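Local coordinates for tyrosine recombinase XerH (PDB 5JK0), which cuts and rejoins DNA at difH sites as a site-specific tyrosine recombinase that serves chromosome segregation in Helicobacter pylori, at a contact of chain A with DNA, the interface of chains A and B and the interface of chains A and C. Residues are numbered along the deposited sequence; one frame, centred on the assembly and turned at random. Chains: chain A/B/C, Tyrosine recombinase XerH.

Contact 1: a contact of chain A with DNA. Residues chain A 290, 294, 305-308. With nucleotides of chain D.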
loop_
_atom_site.group_PDB
_atom_site.type_symbol
_atom_site.label_atom_id
_atom_site.label_comp_id
_atom_site.label_asym_id
_atom_site.label_seq_id
_atom_site.Cartn_x
_atom_site.Cartn_y
_atom_site.Cartn_z
ATOM N N TYR A 290 35.407 -10.867 -8.718
ATOM C CA TYR A 290 35.720 -10.069 -9.899
ATOM C C TYR A 290 36.981 -10.570 -10.591
ATOM O O TYR A 290 36.999 -10.752 -11.808
ATOM C CB TYR A 290 35.887 -8.591 -9.531
ATOM C CG TYR A 290 36.163 -7.708 -10.730
ATOM C CD1 TYR A 290 35.122 -7.157 -11.465
ATOM C CD2 TYR A 290 37.467 -7.437 -11.134
ATOM C CE1 TYR A 290 35.371 -6.358 -12.566
ATOM C CE2 TYR A 290 37.724 -6.641 -12.234
ATOM C CZ TYR A 290 36.671 -6.104 -12.946
ATOM O OH TYR A 290 36.921 -5.310 -14.042
ATOM N N GLU A 294 37.354 -11.887 -14.329
ATOM C CA GLU A 294 38.141 -11.076 -15.249
ATOM C C GLU A 294 39.292 -11.848 -15.899
ATOM O O GLU A 294 39.611 -11.625 -17.068
ATOM C CB GLU A 294 38.687 -9.844 -14.522
ATOM C CG GLU A 294 39.358 -8.829 -15.429
ATOM C CD GLU A 294 40.844 -8.708 -15.163
ATOM O OE1 GLU A 294 41.238 -7.805 -14.396
ATOM O OE2 GLU A 294 41.617 -9.515 -15.721
ATOM N N GLU A 305 34.704 -3.019 -22.411
ATOM C CA GLU A 305 34.467 -1.877 -21.530
ATOM C C GLU A 305 34.263 -2.307 -20.078
ATOM O O GLU A 305 34.791 -1.683 -19.158
ATOM C CB GLU A 305 33.258 -1.071 -22.009
ATOM C CG GLU A 305 33.404 -0.467 -23.399
ATOM C CD GLU A 305 32.881 -1.377 -24.497
ATOM O OE1 GLU A 305 33.094 -2.606 -24.415
ATOM O OE2 GLU A 305 32.245 -0.862 -25.441
ATOM N N LYS A 306 33.488 -3.369 -19.882
ATOM C CA LYS A 306 33.244 -3.922 -18.554
ATOM C C LYS A 306 33.643 -5.394 -18.543
ATOM O O LYS A 306 33.406 -6.109 -19.518
ATOM C CB LYS A 306 31.775 -3.758 -18.159
ATOM C CG LYS A 306 31.229 -2.344 -18.305
ATOM C CD LYS A 306 31.719 -1.427 -17.192
ATOM C CE LYS A 306 31.119 -0.033 -17.326
ATOM N NZ LYS A 306 31.473 0.841 -16.175
ATOM N N ASN A 307 34.247 -5.851 -17.450
ATOM C CA ASN A 307 34.802 -7.202 -17.411
ATOM C C ASN A 307 34.530 -7.958 -16.112
ATOM O O ASN A 307 35.365 -8.741 -15.662
ATOM C CB ASN A 307 36.312 -7.145 -17.653
ATOM C CG ASN A 307 36.674 -6.351 -18.894
ATOM O OD1 ASN A 307 36.706 -6.886 -20.002
ATOM N ND2 ASN A 307 36.943 -5.063 -18.714
ATOM N N GLY A 308 33.360 -7.738 -15.521
ATOM C CA GLY A 308 33.033 -8.360 -14.251
ATOM C C GLY A 308 31.773 -9.206 -14.264
ATOM O O GLY A 308 31.250 -9.555 -15.324
ATOM P P DC D 23 30.913 -5.882 -10.762
ATOM O OP1 DC D 23 30.750 -6.612 -12.039
ATOM O OP2 DC D 23 31.613 -6.551 -9.642
ATOM O "O5'" DC D 23 31.636 -4.495 -11.094
ATOM C "C5'" DC D 23 31.039 -3.591 -12.020
ATOM C "C4'" DC D 23 32.007 -2.487 -12.413
ATOM O "O4'" DC D 23 32.211 -1.591 -11.290
ATOM C "C3'" DC D 23 33.396 -2.957 -12.833
ATOM O "O3'" DC D 23 33.886 -2.124 -13.873
ATOM C "C2'" DC D 23 34.213 -2.797 -11.551
ATOM C "C1'" DC D 23 33.579 -1.557 -10.936
ATOM N N1 DC D 23 33.665 -1.511 -9.450
ATOM C C2 DC D 23 34.382 -0.483 -8.828
ATOM O O2 DC D 23 34.947 0.368 -9.527
ATOM N N3 DC D 23 34.440 -0.450 -7.474
ATOM C C4 DC D 23 33.813 -1.386 -6.756
ATOM N N4 DC D 23 33.899 -1.312 -5.424
ATOM C C5 DC D 23 33.077 -2.440 -7.373
ATOM C C6 DC D 23 33.026 -2.460 -8.709
ATOM P P DA D 24 35.043 -2.652 -14.851
ATOM O OP1 DA D 24 35.090 -1.741 -16.014
ATOM O OP2 DA D 24 34.834 -4.103 -15.057
ATOM O "O5'" DA D 24 36.384 -2.430 -14.011
ATOM C "C5'" DA D 24 36.783 -1.115 -13.662
ATOM C "C4'" DA D 24 37.992 -1.135 -12.747
ATOM O "O4'" DA D 24 37.565 -1.259 -11.363
ATOM C "C3'" DA D 24 38.981 -2.281 -12.989
ATOM O "O3'" DA D 24 40.302 -1.772 -12.932
ATOM C "C2'" DA D 24 38.704 -3.219 -11.814
ATOM C "C1'" DA D 24 38.380 -2.211 -10.730
ATOM N N9 DA D 24 37.662 -2.770 -9.587
ATOM C C8 DA D 24 36.901 -3.906 -9.559
ATOM N N7 DA D 24 36.379 -4.164 -8.382
ATOM C C5 DA D 24 36.830 -3.122 -7.584
ATOM C C6 DA D 24 36.631 -2.812 -6.224
ATOM N N6 DA D 24 35.889 -3.558 -5.398
ATOM N N1 DA D 24 37.225 -1.699 -5.744
ATOM C C2 DA D 24 37.967 -0.954 -6.571
ATOM N N3 DA D 24 38.229 -1.145 -7.863
ATOM C C4 DA D 24 37.623 -2.257 -8.312
ATOM P P DT D 25 41.529 -2.564 -13.602
ATOM O OP1 DT D 25 41.699 -2.033 -14.971
ATOM O OP2 DT D 25 41.339 -4.016 -13.395
ATOM O "O5'" DT D 25 42.773 -2.108 -12.713
ATOM C "C5'" DT D 25 42.885 -0.748 -12.324
ATOM C "C4'" DT D 25 43.198 -0.620 -10.844
ATOM O "O4'" DT D 25 42.113 -1.139 -10.057
ATOM C "C3'" DT D 25 44.425 -1.390 -10.368
ATOM O "O3'" DT D 25 45.548 -0.520 -10.324
ATOM C "C2'" DT D 25 44.038 -1.891 -8.960
ATOM C "C1'" DT D 25 42.618 -1.354 -8.767
ATOM N N1 DT D 25 41.716 -2.285 -8.022
ATOM C C2 DT D 25 41.375 -1.985 -6.722
ATOM O O2 DT D 25 41.765 -0.985 -6.143
ATOM N N3 DT D 25 40.553 -2.898 -6.120
ATOM C C4 DT D 25 40.049 -4.060 -6.671
ATOM O O4 DT D 25 39.315 -4.817 -6.045
ATOM C C5 DT D 25 40.448 -4.320 -8.036
ATOM C C7 DT D 25 39.962 -5.552 -8.742
ATOM C C6 DT D 25 41.255 -3.430 -8.638
HETATM O O HOH W 1 33.969 0.615 -15.678
HETATM O O HOH W 2 37.303 -1.776 -17.237
HETATM O O HOH W 3 39.449 -4.746 -15.728
#

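Contact 2: the interface of chains A and B. Residues chain A 321, 327, 339, 343, 346; chain B 326-328, 339.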
loop_
_atom_site.group_PDB
_atom_site.type_symbol
_atom_site.label_atom_id
_atom_site.label_comp_id
_atom_site.label_asym_id
_atom_site.label_seq_id
_atom_site.Cartn_x
_atom_site.Cartn_y
_atom_site.Cartn_z
ATOM N N TYR A 321 15.942 -12.049 -23.967
ATOM C CA TYR A 321 14.983 -11.364 -24.827
ATOM C C TYR A 321 15.197 -11.749 -26.288
ATOM O O TYR A 321 14.248 -11.817 -27.069
ATOM C CB TYR A 321 15.082 -9.844 -24.664
ATOM C CG TYR A 321 13.986 -9.101 -25.397
ATOM C CD1 TYR A 321 12.717 -8.979 -24.844
ATOM C CD2 TYR A 321 14.214 -8.536 -26.645
ATOM C CE1 TYR A 321 11.706 -8.312 -25.511
ATOM C CE2 TYR A 321 13.210 -7.865 -27.321
ATOM C CZ TYR A 321 11.957 -7.758 -26.749
ATOM O OH TYR A 321 10.951 -7.092 -27.414
ATOM N N LEU A 327 9.204 -9.609 -22.708
ATOM C CA LEU A 327 9.682 -8.567 -21.805
ATOM C C LEU A 327 9.340 -8.870 -20.349
ATOM O O LEU A 327 10.138 -8.605 -19.448
ATOM C CB LEU A 327 9.102 -7.209 -22.206
ATOM C CG LEU A 327 9.784 -5.990 -21.584
ATOM C CD1 LEU A 327 11.244 -5.921 -22.008
ATOM C CD2 LEU A 327 9.050 -4.720 -21.973
ATOM N N LEU A 339 9.277 -2.646 -15.725
ATOM C CA LEU A 339 9.590 -3.046 -17.093
ATOM C C LEU A 339 10.450 -2.014 -17.813
ATOM O O LEU A 339 11.083 -2.322 -18.824
ATOM C CB LEU A 339 8.303 -3.284 -17.886
ATOM C CG LEU A 339 7.521 -4.554 -17.557
ATOM C CD1 LEU A 339 6.134 -4.491 -18.172
ATOM C CD2 LEU A 339 8.273 -5.779 -18.056
ATOM N N ARG A 343 13.535 -2.708 -20.518
ATOM C CA ARG A 343 13.529 -2.125 -21.857
ATOM C C ARG A 343 14.937 -1.908 -22.411
ATOM O O ARG A 343 15.153 -1.960 -23.623
ATOM C CB ARG A 343 12.772 -0.795 -21.849
ATOM C CG ARG A 343 12.736 -0.092 -23.194
ATOM C CD ARG A 343 12.123 1.288 -23.083
ATOM N NE ARG A 343 12.260 2.038 -24.327
ATOM C CZ ARG A 343 11.826 3.283 -24.500
ATOM N NH1 ARG A 343 11.993 3.889 -25.666
ATOM N NH2 ARG A 343 11.221 3.919 -23.505
ATOM N N THR A 346 16.474 -4.126 -25.122
ATOM C CA THR A 346 15.722 -4.295 -26.362
ATOM C C THR A 346 16.013 -3.187 -27.369
ATOM O O THR A 346 16.434 -2.091 -27.001
ATOM C CB THR A 346 14.199 -4.326 -26.108
ATOM O OG1 THR A 346 13.734 -3.005 -25.809
ATOM C CG2 THR A 346 13.859 -5.261 -24.956
ATOM N N ASP B 326 3.058 -8.492 -27.909
ATOM C CA ASP B 326 4.348 -7.816 -27.959
ATOM C C ASP B 326 4.262 -6.478 -27.226
ATOM O O ASP B 326 3.684 -5.517 -27.733
ATOM C CB ASP B 326 4.781 -7.613 -29.414
ATOM C CG ASP B 326 6.255 -7.266 -29.550
ATOM O OD1 ASP B 326 6.810 -6.607 -28.647
ATOM O OD2 ASP B 326 6.858 -7.656 -30.573
ATOM N N LEU B 327 4.847 -6.421 -26.035
ATOM C CA LEU B 327 4.717 -5.253 -25.172
ATOM C C LEU B 327 5.498 -4.049 -25.696
ATOM O O LEU B 327 5.061 -2.908 -25.545
ATOM C CB LEU B 327 5.168 -5.600 -23.752
ATOM C CG LEU B 327 4.404 -4.900 -22.630
ATOM C CD1 LEU B 327 2.912 -4.904 -22.925
ATOM C CD2 LEU B 327 4.680 -5.588 -21.306
ATOM N N ILE B 328 6.651 -4.305 -26.308
ATOM C CA ILE B 328 7.440 -3.238 -26.915
ATOM C C ILE B 328 6.683 -2.638 -28.097
ATOM O O ILE B 328 6.671 -1.421 -28.288
ATOM C CB ILE B 328 8.823 -3.747 -27.378
ATOM C CG1 ILE B 328 9.676 -4.153 -26.175
ATOM C CG2 ILE B 328 9.547 -2.682 -28.194
ATOM C CD1 ILE B 328 10.008 -3.006 -25.242
ATOM N N LEU B 339 6.661 1.968 -19.731
ATOM C CA LEU B 339 6.107 0.641 -19.969
ATOM C C LEU B 339 5.128 0.230 -18.875
ATOM O O LEU B 339 4.417 -0.767 -19.014
ATOM C CB LEU B 339 7.230 -0.389 -20.086
ATOM C CG LEU B 339 7.961 -0.386 -21.427
ATOM C CD1 LEU B 339 9.251 -1.169 -21.329
ATOM C CD2 LEU B 339 7.066 -0.965 -22.509
HETATM O O HOH W 4 8.308 -7.076 -26.459
#

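Contact 3: the interface of chains A and C. Residues chain A 250, 320, 324; chain C 354-355, 358-359.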
loop_
_atom_site.group_PDB
_atom_site.type_symbol
_atom_site.label_atom_id
_atom_site.label_comp_id
_atom_site.label_asym_id
_atom_site.label_seq_id
_atom_site.Cartn_x
_atom_site.Cartn_y
_atom_site.Cartn_z
ATOM N N LYS A 250 18.604 -25.540 -15.709
ATOM C CA LYS A 250 18.685 -26.979 -15.927
ATOM C C LYS A 250 19.762 -27.608 -15.050
ATOM O O LYS A 250 20.841 -27.042 -14.872
ATOM C CB LYS A 250 18.960 -27.281 -17.401
ATOM C CG LYS A 250 17.795 -26.982 -18.331
ATOM C CD LYS A 250 16.585 -27.838 -17.996
ATOM C CE LYS A 250 15.573 -27.842 -19.133
ATOM N NZ LYS A 250 15.149 -26.466 -19.516
ATOM N N LEU A 320 18.236 -13.535 -23.178
ATOM C CA LEU A 320 16.893 -13.971 -22.812
ATOM C C LEU A 320 15.827 -13.349 -23.713
ATOM O O LEU A 320 14.917 -14.041 -24.172
ATOM C CB LEU A 320 16.606 -13.633 -21.347
ATOM C CG LEU A 320 15.228 -14.038 -20.819
ATOM C CD1 LEU A 320 14.958 -15.511 -21.090
ATOM C CD2 LEU A 320 15.116 -13.733 -19.332
ATOM N N ARG A 324 13.549 -15.333 -26.573
ATOM C CA ARG A 324 12.144 -15.527 -26.224
ATOM C C ARG A 324 11.241 -14.352 -26.594
ATOM O O ARG A 324 10.031 -14.528 -26.740
ATOM C CB ARG A 324 12.019 -15.819 -24.727
ATOM C CG ARG A 324 12.567 -17.178 -24.324
ATOM C CD ARG A 324 11.792 -18.299 -25.002
ATOM N NE ARG A 324 12.369 -19.613 -24.730
ATOM C CZ ARG A 324 13.192 -20.254 -25.554
ATOM N NH1 ARG A 324 13.536 -19.707 -26.713
ATOM N NH2 ARG A 324 13.668 -21.446 -25.223
ATOM N N GLU C 354 10.596 -21.668 -16.494
ATOM C CA GLU C 354 11.107 -22.805 -17.251
ATOM C C GLU C 354 11.479 -22.397 -18.674
ATOM O O GLU C 354 12.393 -22.964 -19.273
ATOM C CB GLU C 354 10.079 -23.938 -17.281
ATOM N N GLU C 355 10.767 -21.407 -19.204
ATOM C CA GLU C 355 11.030 -20.905 -20.549
ATOM C C GLU C 355 12.366 -20.172 -20.614
ATOM O O GLU C 355 13.045 -20.189 -21.639
ATOM C CB GLU C 355 9.902 -19.976 -21.003
ATOM C CG GLU C 355 8.521 -20.607 -20.958
ATOM C CD GLU C 355 7.427 -19.643 -21.376
ATOM O OE1 GLU C 355 7.757 -18.511 -21.788
ATOM O OE2 GLU C 355 6.239 -20.018 -21.291
ATOM N N SER C 358 15.596 -22.626 -20.577
ATOM C CA SER C 358 15.808 -23.501 -21.725
ATOM C C SER C 358 16.508 -22.804 -22.890
ATOM O O SER C 358 16.769 -23.425 -23.921
ATOM C CB SER C 358 14.471 -24.073 -22.201
ATOM O OG SER C 358 13.594 -23.039 -22.612
ATOM N N ILE C 359 16.817 -21.522 -22.724
ATOM C CA ILE C 359 17.407 -20.730 -23.802
ATOM C C ILE C 359 18.806 -21.209 -24.189
ATOM O O ILE C 359 19.267 -20.959 -25.303
ATOM C CB ILE C 359 17.486 -19.235 -23.426
ATOM C CG1 ILE C 359 18.339 -19.038 -22.171
ATOM C CG2 ILE C 359 16.092 -18.664 -23.224
ATOM C CD1 ILE C 359 18.478 -17.593 -21.745
#

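Contact 1: a contact of chain A with DNA
A:Tyr290 reaches the backbone of chain D with its phenol hydroxyl, OH donating to the phosphate oxygen OP2 of DA24 at 2.6 Å. That oxygen lies at the edge of the phenol ring, in its plane. The same OP2 takes a second, nearly straight bond from the backbone amide N of A:Asn307, 3.0 Å away and 170° at the hydrogen, so two donors from separate segments grip one phosphate oxygen. The ring does apolar work as well: C8 of the DA24 base sits 3.8 Å above its centre, the two ring planes being turned 74° apart, edge to face. CE2 packs on the deoxyribose C2' of DA24, and CD2 touches the methyl carbon C7 of DT25, a group particular to thymine, at 3.9 Å.

One water joins the amine NZ of A:Lys306 to OP1 of DA24, the lysine chain bending at chi2 (-75°) so that CD passes near that oxygen. Another links the carbonyl O of A:Glu305 to OP1, and a third runs from A:Tyr290 OH to OP2 of DT25. The phosphate bonds would fix the strand's position whatever its sequence.

With CG anti to the backbone N, the ring of A:Tyr290 projects from helix 286-299 to the phosphate, while residues 305-308 form the loop leading into helix 309-324, within the Tyr recombinase catalytic region.

Contact 2: the interface of chains A and B
This is a mainly apolar protomer-protomer interface between the catalytic regions of two tyrosine recombinase (phage integrase family) subunits, and it joins neighbours in the DNA-bound assembly. A:Leu327 and B:Leu339 meet tip to tip, CD2 against CD1 at 3.6 Å. Across the patch, A:Leu339 and B:Leu327 use the same types of methyl, but these chains cross at about a right angle, so the two halves are not exact copies. Between them the CB atoms of A:Leu339 and B:Leu339 touch at 3.8 Å. CD1 of B:Leu339 also lies against CB of A:Arg343.

B:Ile328 fills the other end. Its CG1, anti to the carbonyl carbon (chi1 -66°), passes the phenol oxygen OH of A:Tyr321 at 3.4 Å, and CD1 goes on to meet CD2 of A:Leu327 and, tip to tip, OG1 of A:Thr346. That hydroxyl donates to the carbonyl O of A:Arg343 on an in-plane lone pair, 2.8 Å away, while CG2 of A:Thr346 covers one face of the A:Tyr321 ring. A:Arg343 and A:Thr346 bracket the nucleophile A:Tyr345, so chain B packs against the segment carrying it and may influence its placement. A water in the ring plane links A:Tyr321 OH to the carboxylate OD1 of B:Asp326 and the backbone N of B:Ile328.

Contact 3: the interface of chains A and C
A:Arg324, at the end of helix 309-324, lays its guanidinium against the C-terminal segment of chain C. From CB the chain leaves with CG anti to the carbonyl carbon and bends at chi2 (-62°). CG comes within 4.0 Å of the branch methyl CG2 of C:Ile359, and CD passes the carbonyl O of C:Glu355 at 4.1 Å. NE then donates to that oxygen at 3.2 Å in a bent bond, 137° at the hydrogen, with the donor tilted out of the carbonyl plane. CZ carries the flat group beneath C:Ile359, whose CG2 lies above the centre of one face. At the tip NH2 gives a straighter bond, 158°, to the hydroxyl OG of C:Ser358, 3.1 Å away and almost in the guanidinium plane.

The hydroxyl is itself tied down: C:Ser358 OG donates to the carbonyl O of C:Glu355, reaching it from the face opposite A:Arg324 NE. One carbonyl thus receives two donors, and OG both accepts and donates.

Around this core, the side chains of A:Leu320 and C:Ile359 cross at about a right angle, CD1 meeting CG2. On the far side A:Lys250 brings its amine NZ to 3.7 Å from CB of C:Ser358.

A C-terminal segment passed from one subunit to the next is a hallmark of tyrosine recombinase assemblies; here chain A receives that of chain C, and the bonds to C:Glu355 O and C:Ser358 OG would help hold it there.

Helix 309-324 of chain A ties the three contacts together: its preceding loop meets DNA in contact 1, A:Tyr321 serves contact 2, and A:Leu320 and A:Arg324 serve contact 3. The C-alpha centres of contacts 2 and 3 are about 17 Å apart, and contact 1 lies about 26 Å from contact 2 and 25 Å from contact 3. Contacts 1 and 2 are centred about 13 and 17 Å from A:Arg214, but 25 and 23 Å from A:Lys240. Because this helix also carries active-site A:His310 and A:Arg313, and A:Tyr345 lies within contact 2's segment, DNA binding and subunit arrangement could be coupled to activity.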